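Local coordinates for nicotinate-nucleotide diphosphorylase (Carboxylating) (Streptococcus pyogenes GA06023, PDB 5HUO), which probably catalyses the conversion of quinolinate and 5-phospho-alpha-D-ribose 1-diphosphate to nicotinate ribonucleotide, carbon dioxide and diphosphate on the way to NAD, at residues 32-43 and 83-91; 222-231 and 242-250. All blocks are in the same frame, centred on the assembly; numbering follows the deposited sequence.

Contact 1: 32-43 and 83-91; sequences DLTPFQIDDTLK and TVFQRVFTL
D32 OD1 is gripped twice: T83 OG1 donates to it at 3.1 Å from above the carboxylate plane, and the backbone N of L33 reaches it on its anti side. A short, acidic residue suits this spot in the loop leading to helix 35-49, ahead of the N-cap T34, where it can meet a threonine hydroxyl. One turn beyond T83, R87 holds D39 side-on. R87 NE bonds D39 OD1 at 2.8 Å and R87 NH1 bonds D39 OD2 at 2.7 Å, both nearly straight, with the two flat groups 26° apart. The bend of R87 at chi2 (61°) helps turn its guanidinium to this carboxylate, while P35 CG and L91 CD2 lie over opposite faces. Next to the ion pair, L42 is a knob in the hole formed by V84, R87, V88 and L91; its forked end sends CD1 to V88 CG2 (3.6 Å) and CD2 to V84 CG1. The helix axes cross at -61°, 10.0 Å apart. I38 CD1 packs against R87 CG. D40 pairs with R47 of the second subunit. Within the chain, L33 and I38 lean on F173 of helix 171-180, L42 touches F135 of helix 122-153, and F85 and F89 carry helix 82-92 onto strands 114-119 and 95-98.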
loop_
_atom_site.group_PDB
_atom_site.type_symbol
_atom_site.label_atom_id
_atom_site.label_comp_id
_atom_site.label_asym_id
_atom_site.label_seq_id
_atom_site.Cartn_x
_atom_site.Cartn_y
_atom_site.Cartn_z
ATOM N N ASP A 32 22.164 9.404 -11.571
ATOM C CA ASP A 32 21.947 8.238 -10.718
ATOM C C ASP A 32 20.510 8.070 -10.224
ATOM O O ASP A 32 19.744 9.020 -10.218
ATOM C CB ASP A 32 22.869 8.293 -9.510
ATOM C CG ASP A 32 23.406 6.932 -9.138
ATOM O OD1 ASP A 32 22.742 5.872 -9.412
ATOM O OD2 ASP A 32 24.504 6.933 -8.568
ATOM N N LEU A 33 20.149 6.869 -9.823
ATOM C CA LEU A 33 18.822 6.609 -9.277
ATOM C C LEU A 33 18.737 7.041 -7.814
ATOM O O LEU A 33 19.663 6.799 -7.064
ATOM C CB LEU A 33 18.468 5.119 -9.392
ATOM C CG LEU A 33 18.227 4.590 -10.797
ATOM C CD1 LEU A 33 17.906 3.115 -10.756
ATOM C CD2 LEU A 33 17.117 5.358 -11.494
ATOM N N THR A 34 17.622 7.671 -7.437
ATOM C CA THR A 34 17.401 8.261 -6.103
ATOM C C THR A 34 16.614 7.387 -5.146
ATOM O O THR A 34 15.883 6.531 -5.572
ATOM C CB THR A 34 16.691 9.632 -6.194
ATOM O OG1 THR A 34 15.341 9.472 -6.619
ATOM C CG2 THR A 34 17.351 10.529 -7.177
ATOM N N PRO A 35 16.737 7.592 -3.833
ATOM C CA PRO A 35 15.959 6.678 -2.943
ATOM C C PRO A 35 14.465 6.777 -3.129
ATOM O O PRO A 35 13.753 5.794 -3.052
ATOM C CB PRO A 35 16.315 7.170 -1.554
ATOM C CG PRO A 35 17.702 7.649 -1.718
ATOM C CD PRO A 35 17.718 8.361 -3.030
ATOM N N PHE A 36 13.988 7.972 -3.376
ATOM C CA PHE A 36 12.588 8.133 -3.683
ATOM C C PHE A 36 12.103 7.194 -4.798
ATOM O O PHE A 36 10.984 6.659 -4.769
ATOM C CB PHE A 36 12.315 9.543 -4.133
ATOM C CG PHE A 36 10.954 9.681 -4.718
ATOM C CD1 PHE A 36 9.857 9.779 -3.877
ATOM C CD2 PHE A 36 10.768 9.657 -6.125
ATOM C CE1 PHE A 36 8.590 9.878 -4.420
ATOM C CE2 PHE A 36 9.523 9.757 -6.675
ATOM C CZ PHE A 36 8.415 9.842 -5.813
ATOM N N GLN A 37 12.924 7.069 -5.816
ATOM C CA GLN A 37 12.602 6.232 -6.937
ATOM C C GLN A 37 12.684 4.764 -6.641
ATOM O O GLN A 37 11.898 3.979 -7.180
ATOM C CB GLN A 37 13.566 6.488 -8.063
ATOM C CG GLN A 37 13.271 7.661 -8.958
ATOM C CD GLN A 37 14.380 7.914 -9.976
ATOM O OE1 GLN A 37 15.525 8.035 -9.624
ATOM N NE2 GLN A 37 14.015 8.037 -11.251
ATOM N N ILE A 38 13.645 4.350 -5.810
ATOM C CA ILE A 38 13.967 2.866 -5.678
ATOM C C ILE A 38 13.581 2.181 -4.380
ATOM O O ILE A 38 13.354 0.998 -4.343
ATOM C CB ILE A 38 15.447 2.589 -5.968
ATOM C CG1 ILE A 38 16.315 3.197 -4.867
ATOM C CG2 ILE A 38 15.846 3.155 -7.294
ATOM C CD1 ILE A 38 17.791 2.880 -5.007
ATOM N N ASP A 39 13.439 2.969 -3.324
ATOM C CA ASP A 39 13.185 2.398 -2.000
ATOM C C ASP A 39 12.039 1.381 -1.911
ATOM O O ASP A 39 12.228 0.314 -1.345
ATOM C CB ASP A 39 12.981 3.483 -0.970
ATOM C CG ASP A 39 14.282 4.071 -0.460
ATOM O OD1 ASP A 39 15.359 3.848 -1.054
ATOM O OD2 ASP A 39 14.206 4.818 0.564
ATOM N N ASP A 40 10.851 1.705 -2.427
ATOM C CA ASP A 40 9.710 0.783 -2.284
ATOM C C ASP A 40 9.967 -0.536 -2.926
ATOM O O ASP A 40 9.611 -1.571 -2.374
ATOM C CB ASP A 40 8.435 1.363 -2.825
ATOM C CG ASP A 40 7.853 2.422 -1.914
ATOM O OD1 ASP A 40 8.038 2.347 -0.659
ATOM O OD2 ASP A 40 7.238 3.376 -2.453
ATOM N N THR A 41 10.630 -0.499 -4.071
ATOM C CA THR A 41 10.994 -1.707 -4.842
ATOM C C THR A 41 12.001 -2.575 -4.102
ATOM O O THR A 41 11.849 -3.803 -4.016
ATOM C CB THR A 41 11.635 -1.319 -6.192
ATOM O OG1 THR A 41 10.741 -0.547 -6.950
ATOM C CG2 THR A 41 11.990 -2.492 -6.973
ATOM N N LEU A 42 13.024 -1.939 -3.540
ATOM C CA LEU A 42 14.045 -2.684 -2.763
ATOM C C LEU A 42 13.495 -3.282 -1.465
ATOM O O LEU A 42 13.771 -4.414 -1.131
ATOM C CB LEU A 42 15.242 -1.823 -2.427
ATOM C CG LEU A 42 16.009 -1.076 -3.531
ATOM C CD1 LEU A 42 17.415 -0.798 -3.082
ATOM C CD2 LEU A 42 16.039 -1.783 -4.823
ATOM N N LYS A 43 12.645 -2.527 -0.782
ATOM C CA LYS A 43 11.973 -3.067 0.377
ATOM C C LYS A 43 11.188 -4.324 0.008
ATOM O O LYS A 43 11.212 -5.320 0.726
ATOM C CB LYS A 43 11.050 -2.061 1.011
ATOM C CG LYS A 43 11.823 -1.045 1.803
ATOM C CD LYS A 43 10.886 -0.224 2.681
ATOM C CE LYS A 43 10.961 1.247 2.368
ATOM N NZ LYS A 43 10.451 1.995 3.541
ATOM N N THR A 83 24.811 2.079 -6.646
ATOM C CA THR A 83 24.155 2.748 -5.555
ATOM C C THR A 83 22.871 1.998 -5.220
ATOM O O THR A 83 22.388 2.094 -4.066
ATOM C CB THR A 83 23.856 4.239 -5.779
ATOM O OG1 THR A 83 22.844 4.364 -6.718
ATOM C CG2 THR A 83 25.012 4.964 -6.282
ATOM N N VAL A 84 22.323 1.271 -6.189
ATOM C CA VAL A 84 21.178 0.414 -5.888
ATOM C C VAL A 84 21.572 -0.718 -4.947
ATOM O O VAL A 84 20.964 -0.989 -3.942
ATOM C CB VAL A 84 20.616 -0.236 -7.131
ATOM C CG1 VAL A 84 19.477 -1.141 -6.773
ATOM C CG2 VAL A 84 20.098 0.799 -8.080
ATOM N N PHE A 85 22.670 -1.350 -5.316
ATOM C CA PHE A 85 23.349 -2.381 -4.475
ATOM C C PHE A 85 23.543 -1.900 -3.038
ATOM O O PHE A 85 23.144 -2.556 -2.089
ATOM C CB PHE A 85 24.711 -2.740 -5.078
ATOM C CG PHE A 85 25.550 -3.607 -4.207
ATOM C CD1 PHE A 85 25.452 -4.972 -4.278
ATOM C CD2 PHE A 85 26.456 -3.056 -3.334
ATOM C CE1 PHE A 85 26.233 -5.771 -3.451
ATOM C CE2 PHE A 85 27.272 -3.837 -2.555
ATOM C CZ PHE A 85 27.157 -5.195 -2.591
ATOM N N GLN A 86 24.092 -0.712 -2.933
ATOM C CA GLN A 86 24.358 -0.122 -1.622
ATOM C C GLN A 86 23.079 0.090 -0.799
ATOM O O GLN A 86 23.047 -0.102 0.417
ATOM C CB GLN A 86 25.106 1.221 -1.756
ATOM C CG GLN A 86 26.503 1.027 -2.276
ATOM C CD GLN A 86 27.309 2.300 -2.359
ATOM O OE1 GLN A 86 27.667 2.738 -3.455
ATOM N NE2 GLN A 86 27.591 2.910 -1.230
ATOM N N ARG A 87 22.053 0.560 -1.494
ATOM C CA ARG A 87 20.804 0.995 -0.833
ATOM C C ARG A 87 20.076 -0.167 -0.186
ATOM O O ARG A 87 19.446 -0.025 0.826
ATOM C CB ARG A 87 19.903 1.731 -1.840
ATOM C CG ARG A 87 18.665 2.323 -1.212
ATOM C CD ARG A 87 18.981 3.343 -0.151
ATOM N NE ARG A 87 17.786 3.958 0.362
ATOM C CZ ARG A 87 17.655 4.497 1.574
ATOM N NH1 ARG A 87 16.499 4.979 1.974
ATOM N NH2 ARG A 87 18.638 4.565 2.408
ATOM N N VAL A 88 20.228 -1.333 -0.754
ATOM C CA VAL A 88 19.627 -2.536 -0.164
ATOM C C VAL A 88 20.110 -2.706 1.278
ATOM O O VAL A 88 19.313 -3.002 2.181
ATOM C CB VAL A 88 19.956 -3.801 -0.951
ATOM C CG1 VAL A 88 19.442 -5.031 -0.236
ATOM C CG2 VAL A 88 19.357 -3.751 -2.333
ATOM N N PHE A 89 21.405 -2.525 1.492
ATOM C CA PHE A 89 22.001 -2.658 2.870
ATOM C C PHE A 89 21.530 -1.555 3.797
ATOM O O PHE A 89 21.140 -1.774 4.896
ATOM C CB PHE A 89 23.526 -2.633 2.834
ATOM C CG PHE A 89 24.130 -3.771 2.093
ATOM C CD1 PHE A 89 24.380 -4.961 2.719
ATOM C CD2 PHE A 89 24.401 -3.664 0.730
ATOM C CE1 PHE A 89 24.890 -6.038 2.015
ATOM C CE2 PHE A 89 24.917 -4.729 0.012
ATOM C CZ PHE A 89 25.176 -5.912 0.671
ATOM N N THR A 90 21.529 -0.367 3.273
ATOM C CA THR A 90 21.209 0.841 4.016
ATOM C C THR A 90 19.746 0.968 4.488
ATOM O O THR A 90 19.472 1.541 5.525
ATOM C CB THR A 90 21.593 2.031 3.149
ATOM O OG1 THR A 90 23.008 2.081 3.137
ATOM C CG2 THR A 90 21.154 3.267 3.715
ATOM N N LEU A 91 18.811 0.465 3.705
ATOM C CA LEU A 91 17.416 0.344 4.148
ATOM C C LEU A 91 17.215 -0.667 5.286
ATOM O O LEU A 91 16.341 -0.501 6.127
ATOM C CB LEU A 91 16.562 -0.146 3.021
ATOM C CG LEU A 91 16.283 0.838 1.909
ATOM C CD1 LEU A 91 15.631 0.065 0.771
ATOM C CD2 LEU A 91 15.368 1.945 2.386
#

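Contact 2: 222-231 and 242-250; sequences KMVEVEVESL and VDIIMLDNM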
loop_
_atom_site.group_PDB
_atom_site.type_symbol
_atom_site.label_atom_id
_atom_site.label_comp_id
_atom_site.label_asym_id
_atom_site.label_seq_id
_atom_site.Cartn_x
_atom_site.Cartn_y
_atom_site.Cartn_z
ATOM N N LYS A 222 3.103 16.116 -27.007
ATOM C CA LYS A 222 3.533 14.739 -27.300
ATOM C C LYS A 222 4.233 14.591 -28.660
ATOM O O LYS A 222 3.681 14.992 -29.679
ATOM C CB LYS A 222 2.327 13.783 -27.356
ATOM C CG LYS A 222 1.470 13.712 -26.096
ATOM C CD LYS A 222 2.105 12.856 -25.057
ATOM C CE LYS A 222 1.215 12.780 -23.844
ATOM N NZ LYS A 222 1.864 13.393 -22.674
ATOM N N MET A 223 5.426 13.994 -28.665
ATOM C CA MET A 223 6.067 13.549 -29.907
ATOM C C MET A 223 5.254 12.455 -30.538
ATOM O O MET A 223 4.538 11.706 -29.861
ATOM C CB MET A 223 7.441 12.987 -29.679
ATOM C CG MET A 223 8.437 14.055 -29.244
ATOM S SD MET A 223 8.736 15.410 -30.445
ATOM C CE MET A 223 10.340 16.092 -29.880
ATOM N N VAL A 224 5.276 12.414 -31.861
ATOM C CA VAL A 224 4.513 11.429 -32.610
ATOM C C VAL A 224 5.456 10.690 -33.486
ATOM O O VAL A 224 6.230 11.281 -34.265
ATOM C CB VAL A 224 3.408 12.059 -33.472
ATOM C CG1 VAL A 224 2.774 11.033 -34.402
ATOM C CG2 VAL A 224 2.315 12.626 -32.597
ATOM N N GLU A 225 5.330 9.384 -33.398
ATOM C CA GLU A 225 6.116 8.451 -34.204
ATOM C C GLU A 225 5.178 7.513 -34.961
ATOM O O GLU A 225 4.097 7.210 -34.501
ATOM C CB GLU A 225 7.079 7.639 -33.322
ATOM C CG GLU A 225 7.961 6.673 -34.084
ATOM C CD GLU A 225 9.089 6.050 -33.258
ATOM O OE1 GLU A 225 9.303 6.429 -32.109
ATOM O OE2 GLU A 225 9.784 5.162 -33.778
ATOM N N VAL A 226 5.627 7.073 -36.137
ATOM C CA VAL A 226 4.882 6.099 -36.942
ATOM C C VAL A 226 5.769 4.970 -37.381
ATOM O O VAL A 226 6.839 5.222 -37.938
ATOM C CB VAL A 226 4.360 6.702 -38.247
ATOM C CG1 VAL A 226 3.674 5.629 -39.063
ATOM C CG2 VAL A 226 3.391 7.802 -37.978
ATOM N N GLU A 227 5.274 3.749 -37.199
ATOM C CA GLU A 227 5.916 2.537 -37.755
ATOM C C GLU A 227 5.458 2.283 -39.166
ATOM O O GLU A 227 4.281 2.200 -39.426
ATOM C CB GLU A 227 5.606 1.276 -36.951
ATOM C CG GLU A 227 5.946 1.325 -35.457
ATOM C CD GLU A 227 5.642 0.011 -34.731
ATOM O OE1 GLU A 227 4.965 -0.883 -35.349
ATOM O OE2 GLU A 227 6.093 -0.111 -33.552
ATOM N N VAL A 228 6.417 2.161 -40.057
ATOM C CA VAL A 228 6.176 2.084 -41.486
ATOM C C VAL A 228 6.907 0.895 -42.092
ATOM O O VAL A 228 8.091 0.682 -41.845
ATOM C CB VAL A 228 6.629 3.395 -42.141
ATOM C CG1 VAL A 228 6.506 3.356 -43.636
ATOM C CG2 VAL A 228 5.792 4.533 -41.593
ATOM N N GLU A 229 6.195 0.104 -42.887
ATOM C CA GLU A 229 6.794 -1.091 -43.567
ATOM C C GLU A 229 7.089 -0.879 -45.051
ATOM O O GLU A 229 7.735 -1.697 -45.664
ATOM C CB GLU A 229 5.896 -2.324 -43.414
ATOM C CG GLU A 229 5.681 -2.727 -41.956
ATOM C CD GLU A 229 4.978 -4.059 -41.783
ATOM O OE1 GLU A 229 5.091 -4.916 -42.681
ATOM O OE2 GLU A 229 4.320 -4.264 -40.738
ATOM N N SER A 230 6.631 0.242 -45.585
ATOM C CA SER A 230 6.539 0.517 -46.998
ATOM C C SER A 230 7.176 1.836 -47.356
ATOM O O SER A 230 7.070 2.772 -46.602
ATOM C CB SER A 230 5.063 0.694 -47.236
ATOM O OG SER A 230 4.720 1.207 -48.466
ATOM N N LEU A 231 7.803 1.920 -48.515
ATOM C CA LEU A 231 8.461 3.174 -48.982
ATOM C C LEU A 231 7.450 4.312 -49.226
ATOM O O LEU A 231 7.703 5.484 -48.961
ATOM C CB LEU A 231 9.271 2.919 -50.267
ATOM C CG LEU A 231 10.685 2.335 -50.162
ATOM C CD1 LEU A 231 11.551 3.286 -49.350
ATOM C CD2 LEU A 231 10.623 0.960 -49.513
ATOM N N VAL A 242 5.557 14.273 -39.238
ATOM C CA VAL A 242 5.783 13.514 -37.972
ATOM C C VAL A 242 7.178 13.729 -37.463
ATOM O O VAL A 242 8.055 14.199 -38.205
ATOM C CB VAL A 242 5.579 12.004 -38.044
ATOM C CG1 VAL A 242 4.124 11.730 -38.251
ATOM C CG2 VAL A 242 6.472 11.378 -39.096
ATOM N N ASP A 243 7.355 13.405 -36.184
ATOM C CA ASP A 243 8.617 13.655 -35.502
ATOM C C ASP A 243 9.621 12.569 -35.781
ATOM O O ASP A 243 10.814 12.832 -35.968
ATOM C CB ASP A 243 8.351 13.804 -34.036
ATOM C CG ASP A 243 7.456 14.985 -33.746
ATOM O OD1 ASP A 243 7.824 16.125 -34.150
ATOM O OD2 ASP A 243 6.418 14.811 -33.075
ATOM N N ILE A 244 9.119 11.350 -35.820
ATOM C CA ILE A 244 9.963 10.169 -35.974
ATOM C C ILE A 244 9.292 9.120 -36.821
ATOM O O ILE A 244 8.129 8.815 -36.634
ATOM C CB ILE A 244 10.267 9.497 -34.636
ATOM C CG1 ILE A 244 10.830 10.526 -33.665
ATOM C CG2 ILE A 244 11.242 8.323 -34.861
ATOM C CD1 ILE A 244 11.100 9.998 -32.266
ATOM N N ILE A 245 10.048 8.595 -37.772
ATOM C CA ILE A 245 9.575 7.500 -38.634
ATOM C C ILE A 245 10.359 6.251 -38.317
ATOM O O ILE A 245 11.593 6.300 -38.273
ATOM C CB ILE A 245 9.730 7.830 -40.119
ATOM C CG1 ILE A 245 8.870 9.041 -40.461
ATOM C CG2 ILE A 245 9.331 6.630 -40.974
ATOM C CD1 ILE A 245 9.005 9.517 -41.892
ATOM N N MET A 246 9.643 5.176 -38.011
ATOM C CA MET A 246 10.274 3.881 -37.709
ATOM C C MET A 246 10.239 2.997 -38.926
ATOM O O MET A 246 9.180 2.677 -39.408
ATOM C CB MET A 246 9.572 3.132 -36.599
ATOM C CG MET A 246 10.234 1.784 -36.323
ATOM S SD MET A 246 9.333 0.668 -35.223
ATOM C CE MET A 246 9.761 1.307 -33.619
ATOM N N LEU A 247 11.410 2.628 -39.421
ATOM C CA LEU A 247 11.538 1.710 -40.584
ATOM C C LEU A 247 11.623 0.313 -40.044
ATOM O O LEU A 247 12.594 -0.081 -39.444
ATOM C CB LEU A 247 12.757 2.027 -41.459
ATOM C CG LEU A 247 12.885 3.486 -41.930
ATOM C CD1 LEU A 247 14.169 3.737 -42.706
ATOM C CD2 LEU A 247 11.685 3.915 -42.759
ATOM N N ASP A 248 10.559 -0.419 -40.244
ATOM C CA ASP A 248 10.385 -1.721 -39.592
ATOM C C ASP A 248 10.918 -2.875 -40.454
ATOM O O ASP A 248 10.428 -3.110 -41.551
ATOM C CB ASP A 248 8.905 -1.938 -39.268
ATOM C CG ASP A 248 8.667 -3.094 -38.318
ATOM O OD1 ASP A 248 9.621 -3.811 -37.907
ATOM O OD2 ASP A 248 7.473 -3.263 -37.988
ATOM N N ASN A 249 11.944 -3.546 -39.931
ATOM C CA ASN A 249 12.558 -4.743 -40.543
ATOM C C ASN A 249 12.800 -4.596 -42.046
ATOM O O ASN A 249 12.608 -5.506 -42.807
ATOM C CB ASN A 249 11.736 -6.000 -40.234
ATOM N N MET A 250 13.196 -3.408 -42.465
ATOM C CA MET A 250 13.405 -3.107 -43.896
ATOM C C MET A 250 14.822 -3.499 -44.319
ATOM O O MET A 250 15.741 -3.479 -43.513
ATOM C CB MET A 250 13.107 -1.605 -44.221
ATOM C CG MET A 250 11.608 -1.206 -44.217
ATOM S SD MET A 250 11.146 0.467 -44.773
ATOM C CE MET A 250 12.640 1.092 -45.539
#
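Strands 224-228 and 244-248 flank helix 231-240 in a beta-alpha-beta unit of the parallel C-terminal barrel of quinolinate phosphoribosyltransferases. They run in register, E225 beside I244 through V228 beside L247, and M246 N bonds V226 O at 2.8 Å, while V228 N bonds M246 O. Both faces of the strand pair are packed. One is apolar and rich in beta-branched residues, which suit extended strands: V226 CG2 meets V242 CG1 at 4.0 Å and V228 CG2 meets I245 CG2, with helix 231-240 covering V228 and I245 through its alanines. The other face is mixed. E225 lies fully stretched, its CG anti to the backbone N (chi1 -178°), which brings its CD over I244 CG2 at 3.5 Å. Flexible M246 runs alongside E227, its SD 3.5 Å from E227 CG, while E227 OE2 pairs with K197. Packing loosens toward the C-terminal end of the strands, around exposed E229, whose CG lies 4.3 Å from D248 CB; the carboxylates of E229 and D248 lie close to that of E227. At the other end, D243 OD2 takes V224 N through its anti lone pair and also pairs with R215; V224 O, in return, accepts both D243 N (3.1 Å) and I244 N.

Overall arrangement
Contacts 1 and 2 lie on opposite sides of the chain's centre, their own centres about 37 Å apart and their nearest atoms about 18 Å, so they do not touch. Contact 1 joins two helices, with 83-91 in the N-terminal family region, and also meets a second subunit; contact 2 pairs two strands of the C-terminal barrel. The C-terminal end of those strands, with E227, D248 and the nearby K197, probably faces the barrel mouth, where the active site lies in this family. A sulfate, probably from crystallisation, lies about 4 Å from the side chain of M223, at the N-terminal end of segment 222-231 and so at the opposite end of the strands from E229; M223 of a fourth subunit packs there too.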